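Local structure of outer membrane protein YopM (Yersinia pestis, 1JL5) at residues L86-L96 against L103-S112. The protein is a type III effector built of leucine-rich repeats, probably altering host cell physiology and promoting bacterial survival in host tissues. Sequence-based numbering, arbitrary orientation.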
# COMPACT_ATOMS: atom_id res chain seq x y z
N LEU A 86 -18.58 -35.27 5.70
CA LEU A 86 -19.51 -35.59 4.65
C LEU A 86 -20.09 -36.93 5.03
O LEU A 86 -19.40 -37.77 5.58
CB LEU A 86 -18.82 -35.71 3.29
CG LEU A 86 -18.17 -34.45 2.73
CD1 LEU A 86 -17.67 -34.74 1.32
CD2 LEU A 86 -19.19 -33.32 2.71
N PRO A 87 -21.38 -37.13 4.77
CA PRO A 87 -21.97 -38.41 5.11
C PRO A 87 -21.61 -39.32 3.95
O PRO A 87 -20.86 -38.91 3.05
CB PRO A 87 -23.45 -38.09 5.14
CG PRO A 87 -23.57 -37.11 4.01
CD PRO A 87 -22.38 -36.21 4.21
N GLU A 88 -22.11 -40.54 3.96
CA GLU A 88 -21.83 -41.46 2.88
C GLU A 88 -22.23 -40.76 1.60
O GLU A 88 -23.26 -40.10 1.54
CB GLU A 88 -22.64 -42.74 3.04
CG GLU A 88 -22.16 -43.87 2.15
CD GLU A 88 -23.03 -45.10 2.31
OE1 GLU A 88 -23.41 -45.39 3.46
OE2 GLU A 88 -23.32 -45.76 1.30
N LEU A 89 -21.41 -40.89 0.56
CA LEU A 89 -21.67 -40.24 -0.71
C LEU A 89 -22.60 -41.03 -1.60
O LEU A 89 -22.73 -42.24 -1.46
CB LEU A 89 -20.36 -40.01 -1.45
CG LEU A 89 -19.30 -39.21 -0.68
CD1 LEU A 89 -17.98 -39.28 -1.42
CD2 LEU A 89 -19.77 -37.77 -0.52
N PRO A 90 -23.29 -40.34 -2.53
CA PRO A 90 -24.17 -41.10 -3.42
C PRO A 90 -23.28 -42.21 -3.97
O PRO A 90 -22.11 -41.98 -4.28
CB PRO A 90 -24.57 -40.06 -4.46
CG PRO A 90 -24.70 -38.82 -3.61
CD PRO A 90 -23.45 -38.89 -2.74
N PRO A 91 -23.83 -43.43 -4.09
CA PRO A 91 -23.13 -44.62 -4.58
C PRO A 91 -22.29 -44.55 -5.86
O PRO A 91 -21.18 -45.09 -5.90
CB PRO A 91 -24.25 -45.65 -4.69
CG PRO A 91 -25.45 -44.81 -5.01
CD PRO A 91 -25.28 -43.67 -4.04
N HIS A 92 -22.78 -43.90 -6.89
CA HIS A 92 -22.02 -43.86 -8.13
C HIS A 92 -21.49 -42.50 -8.48
O HIS A 92 -21.36 -42.14 -9.65
CB HIS A 92 -22.89 -44.42 -9.26
CG HIS A 92 -23.47 -45.76 -8.94
ND1 HIS A 92 -24.72 -45.92 -8.38
CD2 HIS A 92 -22.93 -47.01 -8.99
CE1 HIS A 92 -24.93 -47.19 -8.10
NE2 HIS A 92 -23.86 -47.87 -8.47
N LEU A 93 -21.16 -41.74 -7.45
CA LEU A 93 -20.63 -40.41 -7.63
C LEU A 93 -19.33 -40.54 -8.40
O LEU A 93 -18.48 -41.37 -8.09
CB LEU A 93 -20.38 -39.76 -6.27
CG LEU A 93 -20.11 -38.26 -6.32
CD1 LEU A 93 -21.33 -37.55 -6.88
CD2 LEU A 93 -19.79 -37.75 -4.92
N GLU A 94 -19.19 -39.72 -9.43
CA GLU A 94 -17.98 -39.74 -10.23
C GLU A 94 -17.16 -38.52 -9.87
O GLU A 94 -15.93 -38.53 -9.95
CB GLU A 94 -18.33 -39.74 -11.71
CG GLU A 94 -18.68 -41.13 -12.23
CD GLU A 94 -19.13 -41.11 -13.67
OE1 GLU A 94 -18.46 -40.44 -14.49
OE2 GLU A 94 -20.13 -41.78 -13.98
N SER A 95 -17.85 -37.47 -9.44
CA SER A 95 -17.18 -36.24 -9.06
C SER A 95 -17.67 -35.70 -7.73
O SER A 95 -18.85 -35.37 -7.57
CB SER A 95 -17.40 -35.18 -10.14
OG SER A 95 -16.81 -33.95 -9.76
N LEU A 96 -16.76 -35.63 -6.77
CA LEU A 96 -17.09 -35.08 -5.47
C LEU A 96 -16.45 -33.72 -5.36
O LEU A 96 -15.23 -33.59 -5.33
CB LEU A 96 -16.56 -35.97 -4.34
CG LEU A 96 -16.69 -35.29 -2.97
CD1 LEU A 96 -18.16 -34.99 -2.68
CD2 LEU A 96 -16.10 -36.19 -1.90
N LEU A 103 -13.86 -30.23 6.25
CA LEU A 103 -13.65 -31.66 6.23
C LEU A 103 -12.28 -32.01 6.78
O LEU A 103 -11.27 -31.50 6.31
CB LEU A 103 -13.78 -32.19 4.80
CG LEU A 103 -15.12 -31.90 4.14
CD1 LEU A 103 -15.10 -32.40 2.71
CD2 LEU A 103 -16.25 -32.55 4.93
N THR A 104 -12.25 -32.87 7.79
CA THR A 104 -10.99 -33.29 8.37
C THR A 104 -10.81 -34.72 7.92
O THR A 104 -9.73 -35.30 8.02
CB THR A 104 -11.04 -33.25 9.90
OG1 THR A 104 -12.10 -34.10 10.36
CG2 THR A 104 -11.28 -31.83 10.39
N GLU A 105 -11.89 -35.27 7.39
CA GLU A 105 -11.91 -36.64 6.93
C GLU A 105 -12.84 -36.68 5.73
O GLU A 105 -13.72 -35.83 5.59
CB GLU A 105 -12.45 -37.55 8.04
CG GLU A 105 -11.82 -38.91 8.13
CD GLU A 105 -10.35 -38.85 8.50
OE1 GLU A 105 -9.54 -38.42 7.66
OE2 GLU A 105 -10.01 -39.22 9.65
N LEU A 106 -12.65 -37.66 4.86
CA LEU A 106 -13.53 -37.79 3.72
C LEU A 106 -14.28 -39.10 3.86
O LEU A 106 -13.74 -40.09 4.34
CB LEU A 106 -12.73 -37.81 2.41
CG LEU A 106 -12.15 -36.49 1.92
CD1 LEU A 106 -11.42 -36.74 0.60
CD2 LEU A 106 -13.27 -35.47 1.72
N PRO A 107 -15.56 -39.10 3.48
CA PRO A 107 -16.30 -40.36 3.60
C PRO A 107 -15.66 -41.28 2.57
O PRO A 107 -14.91 -40.81 1.70
CB PRO A 107 -17.72 -39.96 3.21
CG PRO A 107 -17.48 -38.88 2.20
CD PRO A 107 -16.39 -38.06 2.84
N GLU A 108 -15.93 -42.57 2.66
CA GLU A 108 -15.36 -43.50 1.70
C GLU A 108 -15.72 -43.00 0.31
O GLU A 108 -16.86 -42.60 0.06
CB GLU A 108 -15.92 -44.90 1.91
CG GLU A 108 -15.35 -45.92 0.94
CD GLU A 108 -15.95 -47.29 1.14
OE1 GLU A 108 -15.84 -47.82 2.26
OE2 GLU A 108 -16.54 -47.82 0.17
N LEU A 109 -14.76 -43.01 -0.60
CA LEU A 109 -15.03 -42.54 -1.95
C LEU A 109 -15.42 -43.68 -2.86
O LEU A 109 -14.82 -44.75 -2.84
CB LEU A 109 -13.80 -41.81 -2.49
CG LEU A 109 -13.34 -40.62 -1.63
CD1 LEU A 109 -12.11 -39.98 -2.26
CD2 LEU A 109 -14.47 -39.61 -1.51
N PRO A 110 -16.46 -43.47 -3.68
CA PRO A 110 -16.94 -44.50 -4.61
C PRO A 110 -15.84 -44.93 -5.57
O PRO A 110 -14.96 -44.13 -5.92
CB PRO A 110 -18.07 -43.79 -5.35
CG PRO A 110 -18.57 -42.79 -4.35
CD PRO A 110 -17.29 -42.26 -3.77
N GLN A 111 -15.89 -46.18 -5.99
CA GLN A 111 -14.91 -46.71 -6.93
C GLN A 111 -15.16 -46.05 -8.27
O GLN A 111 -14.37 -46.17 -9.20
CB GLN A 111 -15.07 -48.22 -7.06
CG GLN A 111 -14.76 -48.96 -5.78
CD GLN A 111 -13.30 -48.84 -5.41
OE1 GLN A 111 -12.43 -49.36 -6.10
NE2 GLN A 111 -13.03 -48.14 -4.31
N SER A 112 -16.28 -45.35 -8.36
CA SER A 112 -16.66 -44.66 -9.58
C SER A 112 -16.14 -43.23 -9.58
O SER A 112 -16.26 -42.52 -10.58
CB SER A 112 -18.18 -44.63 -9.69
OG SER A 112 -18.74 -44.01 -8.54
O HOH W 1 -16.24 -36.57 5.84
O HOH W 2 -19.26 -42.61 1.10
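Pro-107 lies between Leu-86 and Leu-89, both apolar contacts closer than usual van der Waals packing: its CD is 3.4 Å from Leu-86 CB and its CG 3.4 Å from Leu-89 CG. The Leu-89 and Pro-107 side chains cross at about a right angle. With CG anti to its carbonyl carbon (chi1 -57°), Leu-89 also brings CD1 alongside Leu-109 CD2, at 3.5 Å, the two chains pointing the same way. Leu-103 crosses Leu-86 at about a right angle, its CD2 lying 3.5 Å from Leu-86 CG, again tight.

Pro-107 and Pro-110 each set CB against a backbone carbonyl, Pro-107 on Pro-87 O and Pro-110 on Pro-91 O (3.4 Å from Pro-110 CB). One direct hydrogen bond spans the segments, from Ser-112 OG to Leu-93 O (2.7 Å). The donor stands 53° out of the carbonyl plane, above it rather than on a lone pair. A CA-H...O contact joins Glu-94 CA to Ser-112 O (3.3 Å, 154° at H).

One water accepts from Leu-86 N and donates to Glu-105 O (2.6 Å from the water oxygen); a second links Leu-89 N to Glu-108 O likewise. This three-residue spacing matches the shared Leu-Pro-Glu-Leu-Pro sequence, as expected of stacked leucine-rich repeats.

Helix 36-48 covers Pro-87 through Trp-43 and Trp-46, helix 58-71 packs on Pro-90 and Leu-93, and Leu-76 of strand 75-77 touches Leu-89 and Leu-96.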